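Local coordinates for protein NADP-dependent alcohol dehydrogenase (Entamoeba histolytica, PDB 2OUI) that probably catalyses the NADP-dependent interconversion of alcohols and aldehydes or ketones, as a tetrameric, zinc-binding member of the medium-chain dehydrogenase family, at residues A[138-143]-A[308-313]. The protein carries 1 engineered substitution. Numbering follows the deposited sequence.
Sequences RDIKPE and LISTGK
S310 and D139 make the polar half of this contact, I309 and I140 the apolar half. The hydroxyl OG of S310 donates a hydrogen bond to OD1 of D139 (2.9 Å). It reaches OD1 on the syn side, with the donor 15° out of the carboxylate plane. The second oxygen of D139, OD2, comes to 3.3 Å from CB of S310. D139 gets its carboxylate there by setting CG between its own backbone N and carbonyl carbon (chi1 68°). Beside this bond, the tip of I140 reaches across to the last turn of helix 298-310. Its CD1 sits 3.7 Å from CB of I309 and 3.5 Å from OG of S310, so one methyl touches both residues. CG2 of I309 packs against CG1 and CD1 of I140, each 3.9 Å away. The two isoleucine side chains cross at about a right angle. The hydroxyl of S310 lies close enough to O of A306, one turn back, for a weak, secondary hydrogen bond. I309 also touches L148 of helix 148-161 and T316. Just beyond S310, the helix ends in a Schellman motif: G312 has positive phi, G312 N bonds to O of I309 and K313 N to O of L308. NZ of K313 hydrogen-bonds to O of G192 and O of G211, both of the second subunit. K141 is at the N-cap of helix 142-145. The contact joins the end of helix 298-310, which follows the edge strand of the Rossmann-type sheet, to the loop after strand 134-135 of the mixed sheet, within a medium-chain dehydrogenase fold.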
loop_
_atom_site.group_PDB
_atom_site.type_symbol
_atom_site.label_atom_id
_atom_site.label_comp_id
_atom_site.label_asym_id
_atom_site.label_seq_id
_atom_site.Cartn_x
_atom_site.Cartn_y
_atom_site.Cartn_z
ATOM N N ARG A 138 -31.378 -6.194 -12.692
ATOM C CA ARG A 138 -32.524 -6.028 -13.588
ATOM C C ARG A 138 -32.390 -4.814 -14.536
ATOM O O ARG A 138 -32.992 -4.804 -15.610
ATOM C CB ARG A 138 -33.836 -5.995 -12.789
ATOM C CG ARG A 138 -34.207 -7.349 -12.142
ATOM C CD ARG A 138 -35.614 -7.357 -11.487
ATOM N NE ARG A 138 -35.725 -8.391 -10.443
ATOM C CZ ARG A 138 -36.375 -9.553 -10.572
ATOM N NH1 ARG A 138 -37.007 -9.861 -11.700
ATOM N NH2 ARG A 138 -36.401 -10.415 -9.560
ATOM N N ASP A 139 -31.564 -3.827 -14.166
ATOM C CA ASP A 139 -31.410 -2.603 -14.960
ATOM C C ASP A 139 -30.191 -2.627 -15.914
ATOM O O ASP A 139 -29.780 -1.574 -16.443
ATOM C CB ASP A 139 -31.381 -1.371 -14.031
ATOM C CG ASP A 139 -30.123 -1.306 -13.147
ATOM O OD1 ASP A 139 -29.402 -2.315 -12.974
ATOM O OD2 ASP A 139 -29.848 -0.213 -12.621
ATOM N N ILE A 140 -29.607 -3.811 -16.134
ATOM C CA ILE A 140 -28.491 -3.930 -17.083
ATOM C C ILE A 140 -28.848 -4.906 -18.205
ATOM O O ILE A 140 -29.252 -6.037 -17.940
ATOM C CB ILE A 140 -27.158 -4.360 -16.413
ATOM C CG1 ILE A 140 -26.806 -3.425 -15.245
ATOM C CG2 ILE A 140 -26.027 -4.366 -17.446
ATOM C CD1 ILE A 140 -25.444 -3.695 -14.589
ATOM N N LYS A 141 -28.690 -4.465 -19.453
ATOM C CA LYS A 141 -28.970 -5.333 -20.600
ATOM C C LYS A 141 -27.925 -6.439 -20.675
ATOM O O LYS A 141 -26.728 -6.190 -20.445
ATOM C CB LYS A 141 -28.974 -4.522 -21.898
ATOM C CG LYS A 141 -30.127 -3.534 -21.959
ATOM C CD LYS A 141 -29.734 -2.261 -22.666
ATOM C CE LYS A 141 -30.187 -2.247 -24.101
ATOM N NZ LYS A 141 -30.087 -0.855 -24.605
ATOM N N PRO A 142 -28.354 -7.664 -20.991
ATOM C CA PRO A 142 -27.343 -8.724 -21.103
ATOM C C PRO A 142 -26.127 -8.330 -21.952
ATOM O O PRO A 142 -24.992 -8.635 -21.580
ATOM C CB PRO A 142 -28.119 -9.886 -21.738
ATOM C CG PRO A 142 -29.562 -9.631 -21.350
ATOM C CD PRO A 142 -29.733 -8.144 -21.235
ATOM N N GLU A 143 -26.357 -7.641 -23.068
ATOM C CA GLU A 143 -25.275 -7.290 -23.987
ATOM C C GLU A 143 -24.315 -6.293 -23.348
ATOM O O GLU A 143 -23.092 -6.390 -23.525
ATOM C CB GLU A 143 -25.840 -6.735 -25.296
ATOM C CG GLU A 143 -26.691 -7.734 -26.057
ATOM C CD GLU A 143 -28.206 -7.656 -25.756
ATOM O OE1 GLU A 143 -28.609 -7.244 -24.636
ATOM O OE2 GLU A 143 -28.997 -8.040 -26.658
ATOM N N LEU A 308 -21.324 0.319 -11.272
ATOM C CA LEU A 308 -21.017 1.526 -12.062
ATOM C C LEU A 308 -21.980 1.686 -13.227
ATOM O O LEU A 308 -22.296 2.809 -13.617
ATOM C CB LEU A 308 -19.586 1.497 -12.598
ATOM C CG LEU A 308 -18.521 1.613 -11.493
ATOM C CD1 LEU A 308 -17.102 1.552 -12.046
ATOM C CD2 LEU A 308 -18.736 2.918 -10.744
ATOM N N ILE A 309 -22.420 0.562 -13.799
ATOM C CA ILE A 309 -23.402 0.605 -14.879
ATOM C C ILE A 309 -24.773 0.994 -14.319
ATOM O O ILE A 309 -25.424 1.902 -14.833
ATOM C CB ILE A 309 -23.486 -0.721 -15.670
ATOM C CG1 ILE A 309 -22.128 -1.076 -16.301
ATOM C CG2 ILE A 309 -24.545 -0.618 -16.777
ATOM C CD1 ILE A 309 -22.159 -2.398 -17.096
ATOM N N SER A 310 -25.172 0.355 -13.226
ATOM C CA SER A 310 -26.497 0.571 -12.619
ATOM C C SER A 310 -26.710 1.976 -12.113
ATOM O O SER A 310 -27.831 2.470 -12.132
ATOM C CB SER A 310 -26.719 -0.411 -11.470
ATOM O OG SER A 310 -26.799 -1.737 -11.960
ATOM N N THR A 311 -25.635 2.624 -11.659
ATOM C CA THR A 311 -25.720 3.997 -11.168
ATOM C C THR A 311 -25.542 5.045 -12.277
ATOM O O THR A 311 -25.580 6.242 -11.996
ATOM C CB THR A 311 -24.652 4.287 -10.054
ATOM O OG1 THR A 311 -23.353 3.965 -10.550
ATOM C CG2 THR A 311 -24.916 3.443 -8.791
ATOM N N GLY A 312 -25.335 4.607 -13.521
ATOM C CA GLY A 312 -25.263 5.531 -14.669
ATOM C C GLY A 312 -23.895 6.163 -14.849
ATOM O O GLY A 312 -23.748 7.178 -15.537
ATOM N N LYS A 313 -22.898 5.552 -14.220
ATOM C CA LYS A 313 -21.516 6.055 -14.208
ATOM C C LYS A 313 -20.569 5.334 -15.167
ATOM O O LYS A 313 -19.383 5.681 -15.267
ATOM C CB LYS A 313 -20.969 5.979 -12.780
ATOM C CG LYS A 313 -21.784 6.805 -11.807
ATOM C CD LYS A 313 -21.131 6.868 -10.446
ATOM C CE LYS A 313 -21.902 7.830 -9.575
ATOM N NZ LYS A 313 -21.219 8.011 -8.238
#